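Local structure of histidyl-trna synthetase (Thermus thermophilus, 1H4V) at the interface of chains A and B. The protein catalyses the ATP-dependent attachment of L-histidine to tRNA(His), releasing AMP and diphosphate, as a homodimeric class II aminoacyl-tRNA synthetase. Numbering follows the deposited sequence. Chains: chain A/B, Histidyl-trna synthetase.

Contact 1: the interface of chains A and B. Residues chain A 43-44, 78, 109, 111, 123; chain B 43-44, 78, 109, 111, 123.
The backbone N-H of A:Ile43, a loop residue (phi/psi -66/-33°) just before strand 44-46, points across the interface, away from the two-fold axis, at B:Gln123 of strand 123-132, and the two-fold makes the same bond with the chains exchanged. The amide oxygen OE1 of B:Gln123 accepts from A:Ile43 N at 3.0 Å; the bond is nearly straight and lies in the carbonyl plane on a lone pair. B:Gln123 reaches this far because CG is anti to its backbone N (chi1 -179°) and the chain runs on extended. An alanine in place of A:Gln123 would probably leave the N-H of B:Ile43 without this acceptor and open a gap beside its CG1. The side chain of A:Ile43 crosses B:Phe111 at about a right angle and sets CG1 at the ring's edge, in plane, 3.4 Å from CZ. B:Leu78, which also touches chain A, backs one face of that ring with its CG. On the axis the two isoleucines meet tip to tip, A:Ile43 CG2 standing 3.9 Å from B:Ile43 CG2. A:Phe44 runs antiparallel past B:Phe111, and A:Phe44 CE2 is 3.5 Å from B:Phe111 CD1. A:Phe44 CD2 meets B:Leu78 CD2 at 3.8 Å. A:Leu78 and B:Leu78 also pass antiparallel, A:Leu78 CD1 being 3.9 Å from B:Leu78 CD1. This apolar core, flanked by twin hydrogen bonds from backbone N-H to glutamine side-chain oxygen, joins the class II catalytic regions into the homodimer.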
# COMPACT_ATOMS: atom_id res chain seq x y z
N ILE A 43 0.10 1.99 10.61
CA ILE A 43 -1.35 2.12 10.56
C ILE A 43 -1.88 2.71 11.87
O ILE A 43 -2.88 3.42 11.88
CB ILE A 43 -1.99 0.74 10.31
CG1 ILE A 43 -1.59 0.23 8.92
CG2 ILE A 43 -3.48 0.83 10.49
CD1 ILE A 43 -2.12 1.04 7.74
N PHE A 44 -1.23 2.42 12.99
CA PHE A 44 -1.65 2.96 14.27
C PHE A 44 -0.48 3.55 15.04
O PHE A 44 0.68 3.19 14.79
CB PHE A 44 -2.37 1.90 15.13
CG PHE A 44 -1.55 0.66 15.42
CD1 PHE A 44 -0.41 0.73 16.21
CD2 PHE A 44 -1.95 -0.57 14.92
CE1 PHE A 44 0.33 -0.43 16.50
CE2 PHE A 44 -1.21 -1.73 15.20
CZ PHE A 44 -0.07 -1.66 15.99
N LEU A 78 -5.84 4.32 15.41
CA LEU A 78 -5.72 4.07 13.98
C LEU A 78 -5.52 5.43 13.30
O LEU A 78 -6.27 6.37 13.56
CB LEU A 78 -7.00 3.40 13.46
CG LEU A 78 -6.99 1.91 13.14
CD1 LEU A 78 -6.24 1.14 14.19
CD2 LEU A 78 -8.41 1.40 13.03
N PRO A 109 -4.01 4.32 3.78
CA PRO A 109 -5.35 4.39 4.38
C PRO A 109 -5.43 5.28 5.63
O PRO A 109 -4.45 5.43 6.35
CB PRO A 109 -5.65 2.93 4.70
CG PRO A 109 -4.32 2.38 5.01
CD PRO A 109 -3.46 2.96 3.89
N PHE A 111 -8.43 6.40 8.82
CA PHE A 111 -9.58 5.85 9.51
C PHE A 111 -10.37 6.92 10.23
O PHE A 111 -9.83 7.71 10.99
CB PHE A 111 -9.07 4.75 10.44
CG PHE A 111 -8.29 3.71 9.71
CD1 PHE A 111 -8.94 2.67 9.05
CD2 PHE A 111 -6.91 3.81 9.61
CE1 PHE A 111 -8.23 1.74 8.29
CE2 PHE A 111 -6.18 2.89 8.85
CZ PHE A 111 -6.84 1.85 8.19
N GLN A 123 -12.94 3.99 6.13
CA GLN A 123 -11.56 3.73 5.73
C GLN A 123 -11.45 4.36 4.35
O GLN A 123 -12.16 3.97 3.42
CB GLN A 123 -11.19 2.24 5.60
CG GLN A 123 -9.69 2.10 5.19
CD GLN A 123 -9.16 0.67 5.05
OE1 GLN A 123 -9.42 -0.20 5.87
NE2 GLN A 123 -8.37 0.44 4.00
N ILE B 43 -8.28 -2.90 6.29
CA ILE B 43 -7.33 -3.08 7.38
C ILE B 43 -8.00 -3.81 8.56
O ILE B 43 -7.35 -4.56 9.29
CB ILE B 43 -6.80 -1.72 7.85
CG1 ILE B 43 -5.98 -1.07 6.72
CG2 ILE B 43 -6.00 -1.88 9.12
CD1 ILE B 43 -4.69 -1.80 6.34
N PHE B 44 -9.29 -3.59 8.76
CA PHE B 44 -10.01 -4.26 9.84
C PHE B 44 -11.32 -4.86 9.34
O PHE B 44 -11.85 -4.44 8.31
CB PHE B 44 -10.29 -3.31 11.02
CG PHE B 44 -11.07 -2.07 10.67
CD1 PHE B 44 -12.40 -2.15 10.25
CD2 PHE B 44 -10.48 -0.81 10.77
CE1 PHE B 44 -13.13 -1.00 9.95
CE2 PHE B 44 -11.21 0.35 10.48
CZ PHE B 44 -12.54 0.25 10.07
N LEU B 78 -8.24 -5.89 13.70
CA LEU B 78 -7.21 -5.51 12.75
C LEU B 78 -6.75 -6.79 12.05
O LEU B 78 -6.44 -7.78 12.71
CB LEU B 78 -6.03 -4.86 13.48
CG LEU B 78 -5.86 -3.34 13.41
CD1 LEU B 78 -7.18 -2.63 13.53
CD2 LEU B 78 -4.91 -2.88 14.49
N PRO B 109 -0.28 -4.80 5.09
CA PRO B 109 0.08 -4.98 6.50
C PRO B 109 -0.80 -5.97 7.26
O PRO B 109 -1.98 -6.15 6.92
CB PRO B 109 -0.04 -3.56 7.06
CG PRO B 109 -1.13 -2.99 6.26
CD PRO B 109 -0.77 -3.43 4.85
N PHE B 111 -1.39 -7.49 11.48
CA PHE B 111 -1.23 -7.05 12.85
C PHE B 111 -1.26 -8.22 13.82
O PHE B 111 -2.16 -9.05 13.80
CB PHE B 111 -2.32 -6.02 13.12
CG PHE B 111 -2.29 -4.89 12.15
CD1 PHE B 111 -1.41 -3.83 12.35
CD2 PHE B 111 -3.06 -4.92 11.00
CE1 PHE B 111 -1.30 -2.80 11.40
CE2 PHE B 111 -2.96 -3.91 10.04
CZ PHE B 111 -2.08 -2.85 10.24
N GLN B 123 3.42 -5.05 13.56
CA GLN B 123 2.86 -4.70 12.25
C GLN B 123 3.90 -5.20 11.26
O GLN B 123 5.05 -4.76 11.28
CB GLN B 123 2.67 -3.19 12.01
CG GLN B 123 2.05 -2.95 10.60
CD GLN B 123 1.77 -1.49 10.22
OE1 GLN B 123 1.25 -0.71 11.01
NE2 GLN B 123 2.09 -1.14 8.98

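Contact 2: the interface of chains A and B. Residues chain A 341-342, 345, 352, 359, 361; chain B 103, 136, 138, 141-142.
Charged and polar contacts centre on B:Glu142 of helix 137-153, which A:Arg352 and A:Tyr359 of the anticodon-binding domain approach from across the interface. A:Arg352 NH1 makes a salt bridge to B:Glu142 OE1 at 3.0 Å, with the oxygen in the guanidinium plane but met on its anti side, 22° out of the carboxylate plane. A:Tyr359 comes tip to tip with the same carboxylate, its phenol OH making a weak hydrogen bond to OE1. On its own side, B:Arg103 grips OE2 side-on through NE and NH2, which would help fix the carboxylate's rotation; B:Arg103 NE is 2.8 Å from B:Glu142 OE2. The two flanking arginines would probably stabilise a charged glutamate.

Apolar packing gathers around B:Ile138. Its CD1 lies 3.4 Å from A:Val341 CG1, and its CG2 sits over one face of the A:Phe345 ring, displaced from the ring centre. That ring's CE1 touches B:Glu142 CB at 3.7 Å, beside the acidic chain.

Water joins B:Arg103 NH2 to the backbone O of A:Tyr359, and another water, 2.9 Å from B:Asn136 ND2, also meets A:Leu361 O. A bond within chain B orients that amide: B:Asn136 OD1 accepts from B:Ile138 N at 2.9 Å, in its carbonyl plane on a lone pair.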
# COMPACT_ATOMS: atom_id res chain seq x y z
N VAL A 341 -3.79 -31.63 -19.56
CA VAL A 341 -4.02 -30.60 -18.55
C VAL A 341 -2.71 -30.33 -17.79
O VAL A 341 -2.29 -29.19 -17.64
CB VAL A 341 -5.10 -31.05 -17.54
CG1 VAL A 341 -5.22 -30.03 -16.41
CG2 VAL A 341 -6.42 -31.24 -18.25
N ALA A 342 -2.07 -31.40 -17.34
CA ALA A 342 -0.80 -31.28 -16.63
C ALA A 342 0.28 -30.71 -17.54
O ALA A 342 1.08 -29.87 -17.12
CB ALA A 342 -0.37 -32.63 -16.11
N PHE A 345 0.09 -27.06 -17.90
CA PHE A 345 0.61 -26.42 -16.71
C PHE A 345 2.13 -26.36 -16.79
O PHE A 345 2.73 -25.33 -16.53
CB PHE A 345 0.15 -27.20 -15.47
CG PHE A 345 0.92 -26.89 -14.21
CD1 PHE A 345 1.05 -25.58 -13.75
CD2 PHE A 345 1.47 -27.92 -13.45
CE1 PHE A 345 1.70 -25.30 -12.55
CE2 PHE A 345 2.12 -27.64 -12.24
CZ PHE A 345 2.23 -26.34 -11.79
N ARG A 352 6.62 -18.65 -17.82
CA ARG A 352 6.48 -17.60 -16.81
C ARG A 352 7.81 -17.38 -16.10
O ARG A 352 8.64 -18.29 -16.02
CB ARG A 352 5.48 -18.00 -15.73
CG ARG A 352 4.09 -18.30 -16.17
CD ARG A 352 3.44 -19.18 -15.12
NE ARG A 352 2.03 -19.39 -15.38
CZ ARG A 352 1.23 -20.15 -14.65
NH1 ARG A 352 1.71 -20.79 -13.59
NH2 ARG A 352 -0.05 -20.25 -14.98
N TYR A 359 -3.82 -21.36 -18.49
CA TYR A 359 -4.32 -22.60 -19.05
C TYR A 359 -5.64 -23.01 -18.41
O TYR A 359 -5.92 -22.65 -17.27
CB TYR A 359 -3.27 -23.69 -18.84
CG TYR A 359 -2.95 -23.90 -17.37
CD1 TYR A 359 -3.78 -24.68 -16.56
CD2 TYR A 359 -1.87 -23.25 -16.78
CE1 TYR A 359 -3.54 -24.79 -15.19
CE2 TYR A 359 -1.62 -23.36 -15.41
CZ TYR A 359 -2.46 -24.13 -14.63
OH TYR A 359 -2.26 -24.20 -13.27
N LEU A 361 -8.17 -25.76 -16.76
CA LEU A 361 -7.96 -26.93 -15.93
C LEU A 361 -8.66 -28.20 -16.39
O LEU A 361 -8.39 -29.27 -15.87
CB LEU A 361 -8.37 -26.66 -14.49
CG LEU A 361 -7.25 -26.26 -13.52
CD1 LEU A 361 -7.85 -26.13 -12.11
CD2 LEU A 361 -6.15 -27.31 -13.55
N ARG B 103 -7.96 -17.11 -8.96
CA ARG B 103 -6.66 -16.90 -8.36
C ARG B 103 -6.55 -15.45 -7.89
O ARG B 103 -6.80 -14.51 -8.65
CB ARG B 103 -5.55 -17.23 -9.37
CG ARG B 103 -5.46 -18.71 -9.74
CD ARG B 103 -4.24 -18.96 -10.64
NE ARG B 103 -4.10 -20.35 -11.07
CZ ARG B 103 -4.87 -20.94 -11.97
NH1 ARG B 103 -5.87 -20.28 -12.56
NH2 ARG B 103 -4.64 -22.20 -12.32
N ASN B 136 -8.29 -29.76 -7.52
CA ASN B 136 -7.25 -30.27 -8.42
C ASN B 136 -5.83 -30.11 -7.87
O ASN B 136 -5.40 -29.01 -7.55
CB ASN B 136 -7.36 -29.57 -9.78
CG ASN B 136 -6.66 -30.35 -10.87
OD1 ASN B 136 -5.47 -30.63 -10.77
ND2 ASN B 136 -7.40 -30.71 -11.91
N ILE B 138 -3.10 -30.01 -9.27
CA ILE B 138 -2.26 -29.15 -10.08
C ILE B 138 -2.14 -27.80 -9.37
O ILE B 138 -1.08 -27.19 -9.37
CB ILE B 138 -2.86 -28.97 -11.51
CG1 ILE B 138 -2.52 -30.20 -12.36
CG2 ILE B 138 -2.32 -27.70 -12.16
CD1 ILE B 138 -3.23 -30.24 -13.72
N ALA B 141 0.55 -27.86 -6.55
CA ALA B 141 1.91 -27.81 -7.08
C ALA B 141 2.20 -26.39 -7.58
O ALA B 141 3.32 -25.90 -7.45
CB ALA B 141 2.07 -28.82 -8.22
N GLU B 142 1.19 -25.74 -8.15
CA GLU B 142 1.35 -24.39 -8.66
C GLU B 142 1.62 -23.40 -7.52
O GLU B 142 2.48 -22.53 -7.64
CB GLU B 142 0.12 -23.96 -9.45
CG GLU B 142 0.19 -22.57 -10.03
CD GLU B 142 -0.93 -22.30 -11.04
OE1 GLU B 142 -0.62 -22.07 -12.23
OE2 GLU B 142 -2.11 -22.31 -10.63
O HOH W 1 -6.19 -22.68 -14.48
O HOH W 2 -7.41 -31.83 -14.56

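Contact 3: the interface of chains A and B. Residues chain A 29-30, 149, 153; chain B 349, 353.
B:Pro353, which follows a cis peptide bond just beyond helix 338-351 of the anticodon-binding domain, meets A:Glu149 and A:Glu153 on helix 137-153 of the partner's class II catalytic region. The tight part is the proline ring, with 95 Å² of the residue's surface hidden by chain A. Both glutamates reach it tip to tip: carboxylate oxygen A:Glu149 OE1 lies 3.3 Å from B:Pro353 CD, and A:Glu153 OE1 lies 3.4 Å from that same carbon. Each acidic chain bends at its second torsion, chi2 being -69° in A:Glu149 and -78° in A:Glu153, which folds the carboxylates toward the ring. Next along the ring, B:Pro353 CG packs 3.9 Å from A:Glu153 CD. At CB the ring rests on helix 14-33, 3.9 Å from A:Val30 CA, so the proline spans two helices of chain A.

The periphery is looser. The side-chain carbon CE of A:Lys29 comes no nearer than 4.2 Å to B:Pro353 CG, while its ammonium NZ turns within chain A to a long salt bridge with A:Glu153 OE2 at 3.7 Å. That pairing probably helps steady the A:Glu153 carboxylate against the ring. On the other flank B:Glu349 approaches A:Glu149 without a polar bond; their OE1 atoms stand 5.8 Å apart, and the like charges would probably repel mildly.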
# COMPACT_ATOMS: atom_id res chain seq x y z
N LYS A 29 4.82 10.44 -9.24
CA LYS A 29 5.62 11.06 -10.30
C LYS A 29 5.82 12.55 -10.10
O LYS A 29 6.94 13.05 -10.17
CB LYS A 29 4.97 10.82 -11.68
CG LYS A 29 5.72 11.50 -12.84
CD LYS A 29 5.04 11.27 -14.18
CE LYS A 29 3.71 12.03 -14.30
NZ LYS A 29 3.11 11.94 -15.67
N VAL A 30 4.74 13.29 -9.83
CA VAL A 30 4.88 14.73 -9.65
C VAL A 30 5.58 15.11 -8.34
O VAL A 30 6.41 16.00 -8.33
CB VAL A 30 3.50 15.46 -9.72
CG1 VAL A 30 2.65 14.87 -10.84
CG2 VAL A 30 2.79 15.39 -8.41
N GLU A 149 -1.09 20.48 -9.78
CA GLU A 149 -0.48 19.62 -10.79
C GLU A 149 -0.88 18.14 -10.69
O GLU A 149 -1.19 17.52 -11.70
CB GLU A 149 1.05 19.72 -10.72
CG GLU A 149 1.66 20.58 -11.80
CD GLU A 149 1.54 19.97 -13.19
OE1 GLU A 149 2.22 18.95 -13.46
OE2 GLU A 149 0.76 20.50 -14.01
N GLU A 153 -2.60 16.58 -13.89
CA GLU A 153 -1.97 15.45 -14.58
C GLU A 153 -2.91 14.26 -14.67
O GLU A 153 -2.76 13.41 -15.55
CB GLU A 153 -0.69 15.04 -13.86
CG GLU A 153 0.43 16.06 -13.94
CD GLU A 153 1.16 16.05 -15.28
OE1 GLU A 153 1.80 17.08 -15.60
OE2 GLU A 153 1.10 15.03 -16.00
N GLU B 349 9.70 24.46 -11.84
CA GLU B 349 8.30 24.13 -12.03
C GLU B 349 7.94 23.99 -13.51
O GLU B 349 7.07 23.21 -13.87
CB GLU B 349 7.40 25.18 -11.38
CG GLU B 349 6.75 24.71 -10.08
CD GLU B 349 5.91 23.45 -10.27
OE1 GLU B 349 5.01 23.45 -11.14
OE2 GLU B 349 6.16 22.44 -9.55
N PRO B 353 6.49 17.79 -14.45
CA PRO B 353 7.15 16.63 -13.83
C PRO B 353 7.90 15.74 -14.82
O PRO B 353 8.39 14.67 -14.44
CB PRO B 353 5.98 15.90 -13.19
CG PRO B 353 4.92 16.07 -14.22
CD PRO B 353 5.04 17.54 -14.58

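Contact 1 lies on the two-fold axis, where catalytic regions meet directly, whereas contacts 2 and 3 join one chain's anticodon-binding domain to the other's catalytic region. The C-alpha centres of contact 1 are about 34 Å from those of contact 2 and about 29 Å from those of contact 3; those of contacts 2 and 3 are about 43 Å apart, on opposite sides of the dimer. That holds for the copies given: A:Arg352 and B:Pro353 are sequence neighbours, so by symmetry each docked domain makes both contacts, through helices 137-153 and 338-351. Strand 102-111 serves contacts 1 and 2. This docking may couple tRNA binding to the partner's catalytic region.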